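Local coordinates for electron transfer flavoprotein, alpha subunit (Thermotoga maritima, PDB 7KOE) that probably carries electrons as the FAD-binding alpha subunit of an electron transfer flavoprotein assembly, at residues L10-G15 / G100-G105; N38-G43 / A62-Y67; V44-G49 / R71-Y76; A54-Q59 / L171-E176; N78-K83 / Y186-F191. All blocks are in the same frame, centred on the assembly; numbering follows the deposited sequence.

Interaction 1: L10-G15 / G100-G105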
# COMPACT_ATOMS: atom_id res chain seq x y z
N LEU B 10 21.86 -27.25 41.68
CA LEU B 10 22.45 -26.84 42.94
C LEU B 10 21.38 -26.77 44.02
O LEU B 10 20.26 -26.31 43.76
CB LEU B 10 23.16 -25.49 42.81
CG LEU B 10 24.29 -25.15 43.77
CD1 LEU B 10 25.25 -24.22 43.07
CD2 LEU B 10 23.81 -24.49 45.05
N ILE B 11 21.72 -27.22 45.22
CA ILE B 11 20.81 -27.20 46.36
C ILE B 11 21.23 -26.06 47.27
O ILE B 11 22.33 -26.06 47.83
CB ILE B 11 20.80 -28.54 47.11
CG1 ILE B 11 20.15 -29.65 46.28
CG2 ILE B 11 20.05 -28.41 48.43
CD1 ILE B 11 21.12 -30.50 45.48
N GLU B 12 20.35 -25.07 47.41
CA GLU B 12 20.58 -23.93 48.28
C GLU B 12 20.07 -24.28 49.67
O GLU B 12 18.86 -24.38 49.89
CB GLU B 12 19.86 -22.69 47.74
CG GLU B 12 20.36 -22.18 46.40
CD GLU B 12 21.71 -21.50 46.49
OE1 GLU B 12 22.37 -21.36 45.43
OE2 GLU B 12 22.11 -21.08 47.59
N HIS B 13 20.99 -24.47 50.61
CA HIS B 13 20.62 -24.80 51.98
C HIS B 13 20.97 -23.64 52.90
O HIS B 13 21.99 -22.97 52.72
CB HIS B 13 21.33 -26.07 52.46
CG HIS B 13 22.82 -25.97 52.46
ND1 HIS B 13 23.53 -25.50 53.54
CD2 HIS B 13 23.73 -26.29 51.51
CE1 HIS B 13 24.82 -25.52 53.25
NE2 HIS B 13 24.97 -26.00 52.03
N HIS B 14 20.11 -23.40 53.89
CA HIS B 14 20.26 -22.30 54.84
C HIS B 14 20.41 -22.90 56.23
O HIS B 14 19.43 -23.09 56.95
CB HIS B 14 19.08 -21.35 54.75
CG HIS B 14 18.89 -20.76 53.38
ND1 HIS B 14 19.91 -20.12 52.71
CD2 HIS B 14 17.81 -20.73 52.56
CE1 HIS B 14 19.47 -19.72 51.53
NE2 HIS B 14 18.20 -20.07 51.42
N GLY B 15 21.65 -23.19 56.60
CA GLY B 15 21.94 -23.81 57.88
C GLY B 15 21.75 -25.31 57.85
O GLY B 15 22.72 -26.06 57.73
N GLY B 100 18.83 -21.87 41.54
CA GLY B 100 17.68 -21.01 41.73
C GLY B 100 18.06 -19.54 41.72
O GLY B 100 19.20 -19.17 42.00
N ALA B 101 17.09 -18.69 41.38
CA ALA B 101 17.35 -17.25 41.36
C ALA B 101 17.08 -16.60 42.70
O ALA B 101 16.35 -15.62 42.82
CB ALA B 101 16.56 -16.57 40.25
N THR B 102 17.67 -17.17 43.74
CA THR B 102 17.83 -16.46 44.99
C THR B 102 18.96 -15.45 44.84
O THR B 102 19.70 -15.45 43.86
CB THR B 102 18.10 -17.44 46.12
OG1 THR B 102 19.45 -17.90 46.06
CG2 THR B 102 17.17 -18.64 46.02
N LEU B 103 19.09 -14.56 45.83
CA LEU B 103 20.14 -13.55 45.76
C LEU B 103 21.53 -14.17 45.91
O LEU B 103 22.49 -13.65 45.34
CB LEU B 103 19.91 -12.47 46.80
CG LEU B 103 18.72 -11.53 46.56
CD1 LEU B 103 18.75 -10.38 47.53
CD2 LEU B 103 18.73 -11.01 45.13
N GLU B 104 21.64 -15.27 46.64
CA GLU B 104 22.90 -16.02 46.60
C GLU B 104 23.07 -16.77 45.29
O GLU B 104 24.19 -16.93 44.83
CB GLU B 104 22.98 -17.00 47.77
CG GLU B 104 22.54 -16.45 49.11
CD GLU B 104 21.12 -16.83 49.44
OE1 GLU B 104 20.29 -16.94 48.52
OE2 GLU B 104 20.83 -17.03 50.64
N GLY B 105 21.98 -17.22 44.69
CA GLY B 105 22.06 -18.01 43.48
C GLY B 105 22.45 -17.21 42.25
O GLY B 105 23.24 -17.68 41.43
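This contact lies at the C-terminal ends of two neighbouring parallel strands, 6-9 and 97-100, in the Rossmann-like N-terminal sheet. The chain leaving strand 97-100 enters helix 103-113, and T102 is its N-cap. T102 OG1 accepts from G105 N at 3.0 Å. T102 OG1 also donates to E104 OE1 at 2.8 Å and uses the anti lone pair of the carboxylate. E104 bends at chi2 (98°), which folds its carboxylate back to the cap. E12 comes to this turn from the other segment. E12 is also bent at chi2, and E12 OE1 ends 3.9 Å from G105 CA. E12 OE2 lies 4.6 Å from E104 OE1. These like charges could raise the proton affinity of one carboxylate. H14 meets E104 tip to tip, with H14 CE1 3.1 Å from E104 OE2 and the ring and carboxylate planes 18° apart. No hydrogen bond joins the two segments, and they meet by packing. L178 and D179 of the neighbouring electron transfer flavoprotein chain cover E104 and T102. Within the chain, E12 packs on I99 of strand 97-100. E12 N is hydrogen-bonded to S22 OG of helix 21-33, and T102 touches V21 of that helix.

Interaction 2: N38-G43 / A62-Y67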
# COMPACT_ATOMS: atom_id res chain seq x y z
N ASN B 38 19.34 -39.81 27.11
CA ASN B 38 20.38 -40.50 27.89
C ASN B 38 20.98 -39.58 28.95
O ASN B 38 22.18 -39.29 28.95
CB ASN B 38 21.47 -41.08 26.97
CG ASN B 38 21.14 -42.47 26.47
OD1 ASN B 38 19.97 -42.84 26.36
ND2 ASN B 38 22.17 -43.24 26.15
N SER B 39 20.13 -39.12 29.85
CA SER B 39 20.52 -38.11 30.83
C SER B 39 20.06 -38.52 32.23
O SER B 39 19.20 -39.38 32.40
CB SER B 39 19.96 -36.74 30.47
OG SER B 39 18.57 -36.82 30.26
N GLU B 40 20.65 -37.86 33.23
CA GLU B 40 20.36 -38.12 34.64
C GLU B 40 20.47 -36.82 35.42
O GLU B 40 21.30 -35.96 35.12
CB GLU B 40 21.33 -39.16 35.21
CG GLU B 40 22.77 -38.95 34.77
CD GLU B 40 23.75 -39.78 35.57
OE1 GLU B 40 24.62 -40.44 34.97
OE2 GLU B 40 23.66 -39.76 36.81
N VAL B 41 19.62 -36.68 36.44
CA VAL B 41 19.52 -35.45 37.22
C VAL B 41 20.40 -35.61 38.45
O VAL B 41 20.04 -36.31 39.40
CB VAL B 41 18.07 -35.14 37.60
CG1 VAL B 41 18.00 -33.90 38.49
CG2 VAL B 41 17.23 -34.98 36.36
N TRP B 42 21.54 -34.94 38.46
CA TRP B 42 22.39 -34.91 39.64
C TRP B 42 21.89 -33.86 40.62
O TRP B 42 20.90 -33.15 40.38
CB TRP B 42 23.84 -34.64 39.26
CG TRP B 42 24.63 -35.86 39.01
CD1 TRP B 42 24.21 -36.99 38.39
CD2 TRP B 42 25.99 -36.09 39.38
NE1 TRP B 42 25.22 -37.91 38.34
CE2 TRP B 42 26.33 -37.39 38.95
CE3 TRP B 42 26.96 -35.33 40.03
CZ2 TRP B 42 27.59 -37.93 39.14
CZ3 TRP B 42 28.22 -35.87 40.22
CH2 TRP B 42 28.52 -37.16 39.78
N GLY B 43 22.56 -33.77 41.76
CA GLY B 43 22.35 -32.68 42.69
C GLY B 43 23.64 -32.33 43.39
O GLY B 43 24.26 -33.19 44.02
N ALA B 62 16.13 -36.38 42.47
CA ALA B 62 17.53 -36.37 42.08
C ALA B 62 17.99 -37.80 41.81
O ALA B 62 17.79 -38.68 42.65
CB ALA B 62 18.39 -35.73 43.16
N ASP B 63 18.55 -38.03 40.63
CA ASP B 63 19.04 -39.37 40.31
C ASP B 63 20.26 -39.71 41.15
O ASP B 63 20.29 -40.76 41.80
CB ASP B 63 19.37 -39.48 38.82
CG ASP B 63 18.15 -39.34 37.94
OD1 ASP B 63 17.12 -38.83 38.43
OD2 ASP B 63 18.22 -39.74 36.76
N LYS B 64 21.25 -38.83 41.17
CA LYS B 64 22.42 -38.97 42.01
C LYS B 64 22.56 -37.67 42.79
O LYS B 64 21.88 -36.68 42.53
CB LYS B 64 23.68 -39.24 41.17
CG LYS B 64 23.49 -40.23 40.02
CD LYS B 64 23.15 -41.64 40.43
CE LYS B 64 22.99 -42.54 39.22
NZ LYS B 64 24.28 -42.72 38.49
N VAL B 65 23.46 -37.66 43.78
CA VAL B 65 23.72 -36.46 44.57
C VAL B 65 25.23 -36.33 44.72
O VAL B 65 25.89 -37.26 45.20
CB VAL B 65 23.03 -36.48 45.94
CG1 VAL B 65 23.69 -35.52 46.91
CG2 VAL B 65 21.56 -36.14 45.81
N LEU B 66 25.78 -35.19 44.30
CA LEU B 66 27.18 -34.87 44.55
C LEU B 66 27.23 -34.05 45.83
O LEU B 66 26.97 -32.84 45.81
CB LEU B 66 27.78 -34.14 43.36
CG LEU B 66 29.21 -33.62 43.50
CD1 LEU B 66 30.17 -34.74 43.84
CD2 LEU B 66 29.63 -32.94 42.22
N TYR B 67 27.55 -34.70 46.94
CA TYR B 67 27.52 -34.05 48.25
C TYR B 67 28.95 -33.66 48.60
O TYR B 67 29.70 -34.41 49.21
CB TYR B 67 26.89 -34.98 49.27
CG TYR B 67 26.86 -34.52 50.72
CD1 TYR B 67 26.74 -33.18 51.06
CD2 TYR B 67 26.88 -35.45 51.75
CE1 TYR B 67 26.70 -32.78 52.38
CE2 TYR B 67 26.83 -35.06 53.07
CZ TYR B 67 26.75 -33.72 53.38
OH TYR B 67 26.70 -33.32 54.70
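E40 opens the contact with CG in the crowded position between the backbone N and the carbonyl carbon (chi1 43°). The rest of its chain is extended. E40 OE2 accepts from W42 NE1 at 2.9 Å, in the ring plane but from above the carboxylate plane. E40 OE2 also forms a long salt bridge with K64 NZ, 3.5 Å away. V41 follows and meets 62-67 mainly by its backbone. V41 O accepts from D63 N at 2.6 Å and more weakly from K64 N. V41 N gives a weak bond to D63 OD2, while D63 OD1 forms salt bridges with R30 and R177. W42 is next. K64 CB lies over one face of its indole, 3.7 Å from the centroid of the five-membered ring, a CH-pi contact. L66 CB packs 3.6 Å from W42 CZ3, at the far end of the same ring system. At G43 the pairing is again by backbone, where G43 O accepts from L66 N at 2.5 Å. The contact joins the two parallel strands of the beta-alpha-beta unit 40-46, 51-60 and 65-69. Strand 6-9 flanks one side and strand 181-185 the other, and V41 packs on helix 21-33.

Interaction 3: V44-G49 / R71-Y76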
# COMPACT_ATOMS: atom_id res chain seq x y z
N VAL B 44 24.08 -31.08 43.30
CA VAL B 44 25.31 -30.63 43.92
C VAL B 44 24.97 -29.97 45.24
O VAL B 44 24.12 -29.07 45.29
CB VAL B 44 26.10 -29.68 43.00
CG1 VAL B 44 27.52 -29.52 43.51
CG2 VAL B 44 26.09 -30.20 41.59
N LEU B 45 25.63 -30.40 46.31
CA LEU B 45 25.31 -29.91 47.64
C LEU B 45 26.62 -29.73 48.38
O LEU B 45 27.48 -30.62 48.35
CB LEU B 45 24.37 -30.88 48.36
CG LEU B 45 23.54 -30.40 49.54
CD1 LEU B 45 22.27 -31.22 49.61
CD2 LEU B 45 24.29 -30.50 50.85
N LEU B 46 26.77 -28.59 49.05
CA LEU B 46 28.04 -28.20 49.66
C LEU B 46 27.83 -27.98 51.15
O LEU B 46 26.91 -27.26 51.54
CB LEU B 46 28.60 -26.94 49.00
CG LEU B 46 29.18 -27.04 47.59
CD1 LEU B 46 28.12 -26.83 46.52
CD2 LEU B 46 30.28 -26.02 47.41
N GLY B 47 28.68 -28.58 51.96
CA GLY B 47 28.65 -28.45 53.40
C GLY B 47 28.89 -29.77 54.07
O GLY B 47 29.05 -30.81 53.41
N GLU B 48 28.92 -29.74 55.39
CA GLU B 48 29.07 -30.94 56.20
C GLU B 48 27.88 -31.07 57.15
O GLU B 48 27.43 -30.07 57.73
CB GLU B 48 30.37 -30.94 57.00
CG GLU B 48 31.57 -31.36 56.18
CD GLU B 48 31.97 -32.80 56.46
OE1 GLU B 48 32.96 -33.26 55.86
OE2 GLU B 48 31.30 -33.46 57.28
N GLY B 49 27.39 -32.29 57.31
CA GLY B 49 26.25 -32.51 58.17
C GLY B 49 24.92 -32.26 57.50
O GLY B 49 23.98 -31.79 58.16
N ARG B 71 33.72 -27.94 55.98
CA ARG B 71 33.12 -27.25 57.12
C ARG B 71 32.86 -25.78 56.83
O ARG B 71 31.94 -25.20 57.41
CB ARG B 71 34.03 -27.41 58.35
CG ARG B 71 33.41 -27.00 59.68
CD ARG B 71 32.04 -27.63 59.91
NE ARG B 71 32.07 -29.09 59.78
CZ ARG B 71 32.28 -29.92 60.79
NH1 ARG B 71 32.48 -29.46 62.01
NH2 ARG B 71 32.28 -31.23 60.57
N GLU B 72 33.63 -25.18 55.93
CA GLU B 72 33.44 -23.78 55.58
C GLU B 72 32.45 -23.58 54.44
O GLU B 72 32.49 -22.53 53.79
CB GLU B 72 34.78 -23.13 55.20
CG GLU B 72 35.89 -23.20 56.26
CD GLU B 72 36.67 -24.51 56.25
OE1 GLU B 72 36.65 -25.21 55.22
OE2 GLU B 72 37.31 -24.83 57.28
N PHE B 73 31.57 -24.54 54.17
CA PHE B 73 30.56 -24.39 53.14
C PHE B 73 29.14 -24.28 53.70
O PHE B 73 28.20 -24.11 52.92
CB PHE B 73 30.61 -25.55 52.14
CG PHE B 73 31.79 -25.53 51.22
CD1 PHE B 73 32.58 -24.40 51.09
CD2 PHE B 73 32.10 -26.64 50.46
CE1 PHE B 73 33.67 -24.39 50.24
CE2 PHE B 73 33.19 -26.63 49.60
CZ PHE B 73 33.97 -25.50 49.49
N ASN B 74 28.97 -24.39 55.01
CA ASN B 74 27.63 -24.24 55.59
C ASN B 74 27.18 -22.79 55.56
O ASN B 74 26.01 -22.50 55.26
CB ASN B 74 27.61 -24.78 57.02
CG ASN B 74 28.20 -26.17 57.12
OD1 ASN B 74 29.30 -26.36 57.63
ND2 ASN B 74 27.45 -27.16 56.64
N THR B 75 28.08 -21.86 55.86
CA THR B 75 27.81 -20.46 55.59
C THR B 75 27.97 -20.20 54.09
O THR B 75 28.63 -20.96 53.37
CB THR B 75 28.75 -19.56 56.40
OG1 THR B 75 28.36 -18.19 56.24
CG2 THR B 75 30.20 -19.73 55.96
N TYR B 76 27.33 -19.14 53.62
CA TYR B 76 27.41 -18.79 52.21
C TYR B 76 28.51 -17.76 52.01
O TYR B 76 28.39 -16.61 52.44
CB TYR B 76 26.08 -18.24 51.69
CG TYR B 76 26.22 -17.71 50.28
CD1 TYR B 76 26.45 -18.56 49.22
CD2 TYR B 76 26.13 -16.34 50.02
CE1 TYR B 76 26.59 -18.08 47.94
CE2 TYR B 76 26.27 -15.86 48.74
CZ TYR B 76 26.50 -16.73 47.70
OH TYR B 76 26.63 -16.26 46.42
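L46 and F73 cross obliquely. The L46 methyl CD2 sits over one face of the F73 ring, 4.0 Å from its centroid and 27° off the normal, a CH-pi contact. The nearest ring atom is F73 CD2, 3.6 Å from L46 CD2. F73 CB comes within 3.6 Å of G47 N, which lies at the ring edge. The G47 backbone takes a positive phi, where a side chain would be jammed against the preceding carbonyl O. Strands 40-46 and 65-69 are neighbours in the parallel sheet. Residues 44-49 run off the end of the first, and 71-76 form the loop that follows the second. Helix 78-84 completes the apolar patch, with L80 and A84 against F73 and with Y81 and A84 against L46. E48 and R71 cross at about a right angle. R71 is bent at chi2 and chi3, which brings its guanidinium back to E48. E48 CB lies at the edge of that group, 3.7 Å from R71 NE. The charged ends stay 4.1 Å apart, E48 OE2 to R71 NH2, beyond salt-bridge range, and their planes are 62° apart. The side chain of N74 lies against the E48 backbone.

Interaction 4: A54-Q59 / L171-E176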
# COMPACT_ATOMS: atom_id res chain seq x y z
N ALA B 54 20.45 -34.45 51.74
CA ALA B 54 20.99 -35.13 50.57
C ALA B 54 20.17 -36.36 50.22
O ALA B 54 20.07 -36.72 49.04
CB ALA B 54 22.45 -35.51 50.80
N LYS B 55 19.58 -37.02 51.21
CA LYS B 55 18.60 -38.06 50.95
C LYS B 55 17.24 -37.48 50.58
O LYS B 55 16.46 -38.15 49.90
CB LYS B 55 18.45 -38.97 52.17
CG LYS B 55 19.65 -39.85 52.44
CD LYS B 55 19.26 -41.09 53.23
CE LYS B 55 18.58 -40.72 54.54
NZ LYS B 55 19.57 -40.21 55.54
N GLU B 56 16.94 -36.26 51.03
CA GLU B 56 15.68 -35.62 50.67
C GLU B 56 15.66 -35.23 49.20
O GLU B 56 14.59 -35.22 48.58
CB GLU B 56 15.45 -34.40 51.57
CG GLU B 56 14.15 -33.64 51.35
CD GLU B 56 12.92 -34.45 51.72
OE1 GLU B 56 13.02 -35.33 52.60
OE2 GLU B 56 11.85 -34.20 51.13
N ALA B 57 16.82 -34.93 48.62
CA ALA B 57 16.89 -34.60 47.20
C ALA B 57 16.56 -35.80 46.33
O ALA B 57 15.90 -35.66 45.29
CB ALA B 57 18.27 -34.05 46.86
N ILE B 58 16.99 -36.99 46.74
CA ILE B 58 16.73 -38.20 45.97
C ILE B 58 15.25 -38.58 46.05
O ILE B 58 14.69 -39.13 45.09
CB ILE B 58 17.64 -39.34 46.45
CG1 ILE B 58 19.06 -38.81 46.66
CG2 ILE B 58 17.66 -40.47 45.45
CD1 ILE B 58 20.05 -39.85 47.09
N GLN B 59 14.60 -38.28 47.17
CA GLN B 59 13.16 -38.47 47.25
C GLN B 59 12.40 -37.47 46.40
O GLN B 59 11.28 -37.76 45.97
CB GLN B 59 12.69 -38.38 48.70
CG GLN B 59 13.30 -39.43 49.61
CD GLN B 59 12.89 -39.26 51.05
OE1 GLN B 59 11.80 -38.77 51.34
NE2 GLN B 59 13.77 -39.65 51.96
N LEU B 171 8.05 -32.07 42.72
CA LEU B 171 7.68 -33.47 42.79
C LEU B 171 7.49 -33.88 44.25
O LEU B 171 8.18 -33.36 45.13
CB LEU B 171 8.75 -34.35 42.15
CG LEU B 171 8.83 -34.35 40.63
CD1 LEU B 171 10.04 -35.15 40.16
CD2 LEU B 171 7.56 -34.92 40.04
N PRO B 172 6.54 -34.77 44.54
CA PRO B 172 6.34 -35.19 45.93
C PRO B 172 7.48 -36.07 46.39
O PRO B 172 8.09 -36.80 45.59
CB PRO B 172 5.01 -35.96 45.88
CG PRO B 172 4.36 -35.54 44.59
CD PRO B 172 5.50 -35.31 43.65
N PRO B 173 7.83 -36.03 47.69
CA PRO B 173 8.93 -36.86 48.19
C PRO B 173 8.59 -38.34 48.22
O PRO B 173 7.74 -38.78 49.01
CB PRO B 173 9.19 -36.31 49.59
CG PRO B 173 7.92 -35.64 49.98
CD PRO B 173 7.30 -35.13 48.72
N ASP B 174 9.25 -39.12 47.37
CA ASP B 174 8.98 -40.55 47.26
C ASP B 174 10.16 -41.34 47.83
O ASP B 174 11.26 -41.28 47.26
CB ASP B 174 8.75 -40.93 45.80
CG ASP B 174 7.95 -42.22 45.65
OD1 ASP B 174 7.62 -42.83 46.68
OD2 ASP B 174 7.67 -42.60 44.50
N PRO B 175 9.98 -42.09 48.91
CA PRO B 175 11.08 -42.88 49.47
C PRO B 175 11.39 -44.17 48.72
O PRO B 175 12.24 -44.93 49.17
CB PRO B 175 10.58 -43.20 50.90
CG PRO B 175 9.37 -42.34 51.12
CD PRO B 175 8.79 -42.14 49.77
N GLU B 176 10.72 -44.42 47.59
CA GLU B 176 10.96 -45.63 46.83
C GLU B 176 12.31 -45.58 46.12
O GLU B 176 13.07 -46.56 46.14
CB GLU B 176 9.83 -45.85 45.82
CG GLU B 176 10.07 -46.95 44.80
CD GLU B 176 9.30 -46.72 43.51
OE1 GLU B 176 9.65 -45.77 42.78
OE2 GLU B 176 8.35 -47.48 43.23
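Q59 loses the most surface to this contact, through both backbone and side chain. Q59 O accepts from D174 N at 2.8 Å, with a nearly straight N-H...O angle of 170°. The donor stands above the carbonyl plane, 32° out of it. Q59 O also lies 3.4 Å from P173 CA, in a CA-H...O contact. A second contact of this kind runs the other way, from Q59 CA to D174 O. The Q59 side chain has CG anti to the carbonyl carbon and is extended beyond it, so it lies along the backbone of D174. Q59 CG is 3.6 Å from D174 O. Q59 stands near the C-terminal end of helix 51-60, the helix of the beta-alpha-beta unit between strands 40-46 and 65-69. Residues 171-176 belong to the connection from strand 160-163 to strand 181-185, which passes this helix end at the protein surface. P173 is second in buried area. Its ring crosses Q59 obliquely, with P173 CB 4.0 Å from Q59 OE1. E56, one helical turn before Q59, is bent at chi2 (66°) and lies beside P173. E56 OE2 comes within 3.7 Å of P173 CB. R60, just after Q59, bonds to L171 O.

Interaction 5: N78-K83 / Y186-F191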
# COMPACT_ATOMS: atom_id res chain seq x y z
N ASN B 78 30.48 -16.72 48.52
CA ASN B 78 30.57 -16.96 47.08
C ASN B 78 32.00 -17.13 46.61
O ASN B 78 32.23 -17.72 45.55
CB ASN B 78 29.92 -15.80 46.34
CG ASN B 78 30.46 -14.46 46.79
OD1 ASN B 78 29.98 -13.89 47.77
ND2 ASN B 78 31.47 -13.96 46.09
N TYR B 79 32.97 -16.60 47.37
CA TYR B 79 34.37 -16.82 47.05
C TYR B 79 34.76 -18.28 47.25
O TYR B 79 35.56 -18.82 46.48
CB TYR B 79 35.22 -15.90 47.93
CG TYR B 79 36.70 -16.18 47.89
CD1 TYR B 79 37.39 -16.17 46.68
CD2 TYR B 79 37.40 -16.41 49.06
CE1 TYR B 79 38.75 -16.41 46.64
CE2 TYR B 79 38.76 -16.65 49.03
CZ TYR B 79 39.43 -16.65 47.82
OH TYR B 79 40.78 -16.89 47.78
N LEU B 80 34.18 -18.94 48.25
CA LEU B 80 34.50 -20.33 48.52
C LEU B 80 33.67 -21.29 47.68
O LEU B 80 34.17 -22.35 47.29
CB LEU B 80 34.28 -20.64 50.00
CG LEU B 80 35.12 -19.83 50.97
CD1 LEU B 80 34.67 -20.07 52.40
CD2 LEU B 80 36.59 -20.17 50.81
N TYR B 81 32.41 -20.94 47.40
CA TYR B 81 31.56 -21.79 46.58
C TYR B 81 32.05 -21.86 45.14
O TYR B 81 31.99 -22.93 44.52
CB TYR B 81 30.12 -21.28 46.60
CG TYR B 81 29.26 -21.82 47.71
CD1 TYR B 81 29.52 -21.51 49.03
CD2 TYR B 81 28.16 -22.61 47.43
CE1 TYR B 81 28.72 -21.99 50.05
CE2 TYR B 81 27.34 -23.09 48.43
CZ TYR B 81 27.63 -22.78 49.74
OH TYR B 81 26.83 -23.26 50.74
N LYS B 82 32.54 -20.74 44.61
CA LYS B 82 33.02 -20.71 43.23
C LYS B 82 34.29 -21.53 43.06
O LYS B 82 34.51 -22.10 41.99
CB LYS B 82 33.26 -19.25 42.81
CG LYS B 82 33.60 -19.04 41.34
CD LYS B 82 35.06 -18.67 41.17
CE LYS B 82 35.38 -17.36 41.85
NZ LYS B 82 36.82 -17.00 41.71
N LYS B 83 35.12 -21.62 44.10
CA LYS B 83 36.32 -22.44 44.03
C LYS B 83 35.98 -23.92 43.99
O LYS B 83 36.75 -24.72 43.44
CB LYS B 83 37.24 -22.14 45.21
CG LYS B 83 38.69 -22.49 44.98
CD LYS B 83 39.58 -21.82 46.01
CE LYS B 83 39.45 -20.31 45.97
NZ LYS B 83 40.28 -19.66 47.02
N TYR B 186 36.15 -31.92 50.11
CA TYR B 186 36.85 -30.86 49.40
C TYR B 186 37.88 -30.19 50.30
O TYR B 186 37.63 -29.91 51.47
CB TYR B 186 35.85 -29.82 48.90
CG TYR B 186 36.37 -28.98 47.77
CD1 TYR B 186 36.25 -29.41 46.45
CD2 TYR B 186 36.97 -27.75 48.00
CE1 TYR B 186 36.73 -28.64 45.41
CE2 TYR B 186 37.45 -26.97 46.96
CZ TYR B 186 37.32 -27.43 45.67
OH TYR B 186 37.79 -26.66 44.63
N ASP B 187 39.05 -29.92 49.72
CA ASP B 187 40.13 -29.24 50.41
C ASP B 187 40.35 -27.89 49.73
O ASP B 187 40.23 -27.78 48.50
CB ASP B 187 41.41 -30.09 50.39
CG ASP B 187 42.47 -29.60 51.38
OD1 ASP B 187 42.73 -28.38 51.51
OD2 ASP B 187 43.06 -30.47 52.06
N LEU B 188 40.64 -26.88 50.53
CA LEU B 188 40.95 -25.53 50.07
C LEU B 188 42.41 -25.16 50.25
O LEU B 188 43.02 -24.58 49.34
CB LEU B 188 40.08 -24.52 50.80
CG LEU B 188 38.59 -24.59 50.47
CD1 LEU B 188 37.77 -23.72 51.42
CD2 LEU B 188 38.34 -24.16 49.03
N GLY B 189 43.00 -25.50 51.39
CA GLY B 189 44.37 -25.11 51.66
C GLY B 189 44.46 -23.65 52.07
O GLY B 189 43.58 -23.11 52.75
N THR B 190 45.55 -23.01 51.66
CA THR B 190 45.69 -21.57 51.84
C THR B 190 44.72 -20.87 50.89
O THR B 190 44.85 -20.97 49.67
CB THR B 190 47.13 -21.13 51.57
OG1 THR B 190 48.01 -21.80 52.48
CG2 THR B 190 47.26 -19.63 51.74
N PHE B 191 43.75 -20.15 51.46
CA PHE B 191 42.60 -19.70 50.68
C PHE B 191 42.46 -18.19 50.58
O PHE B 191 41.69 -17.72 49.74
CB PHE B 191 41.31 -20.31 51.24
CG PHE B 191 41.00 -19.94 52.68
CD1 PHE B 191 41.55 -20.67 53.73
CD2 PHE B 191 40.12 -18.92 52.96
CE1 PHE B 191 41.25 -20.34 55.04
CE2 PHE B 191 39.82 -18.59 54.28
CZ PHE B 191 40.39 -19.30 55.31
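The helix segment 78-83 and the irregular segment 186-191 run past each other in opposite senses, with their nearest CA atoms about 8 Å apart, K83 opposite L188 and L80 opposite F191. Side chains bridge this distance. Y79 has CG anti to the backbone N (chi1 170°), which sends its ring out to the loop. Y79 OH donates to F191 O; the modelled 2.3 Å is very short and should not be read as strength. The hydroxyl meets the carbonyl nearly along the C=O axis, and F191 O lies in the plane of the Y79 ring, at its edge. K83 NZ gives Y79 OH a weak hydrogen bond of 2.9 Å, so the Y79 oxygen has a partner in each segment. K83 reaches that place by a long chain bent at chi3. K83 CD lies against L188 CD2 on the way, 4.0 Å off. The apolar part centres on L188, whose CB points toward the helix. L188 and L80 cross at about a right angle, with L188 CD1 3.8 Å from L80 CD2. The same methyl, L80 CD2, approaches F191 CD2 at 4.3 Å, obliquely to the ring. At the other end Y186 OH lies 2.5 Å from K83 O, in a weak, unsettled bond, since D87 OD2 is also close to this hydroxyl, whose position is less certain. This surface contact lies at the sheet margin. Residues 186-191 follow edge strand 181-185, and Y186 still pairs by backbone with K69 at the end of strand 65-69. Helix 78-84 also packs on helix 103-113, Y81 on L108 and K82 on M111.

Overall arrangement
From the N terminus, interaction 1 closes the first loop to open, from the end of strand 6-9 to the start of helix 103-113. Interactions 2 and 3 fall within that loop. They cross each other, their segments alternating along the chain, and both use strand 40-46, first paired with strand 65-69 and then with the loop after it. H13 and L46 join interactions 1 and 3. Interaction 4 opens in helix 51-60 and closes late, at 171-176, so it crosses interactions 1, 2 and 3. Interaction 5 starts after 2 and 3 have closed, crosses 1 and 4, and ties helix 78-84 to the chain beyond edge strand 181-185. Y81 links it to F73 of interaction 3.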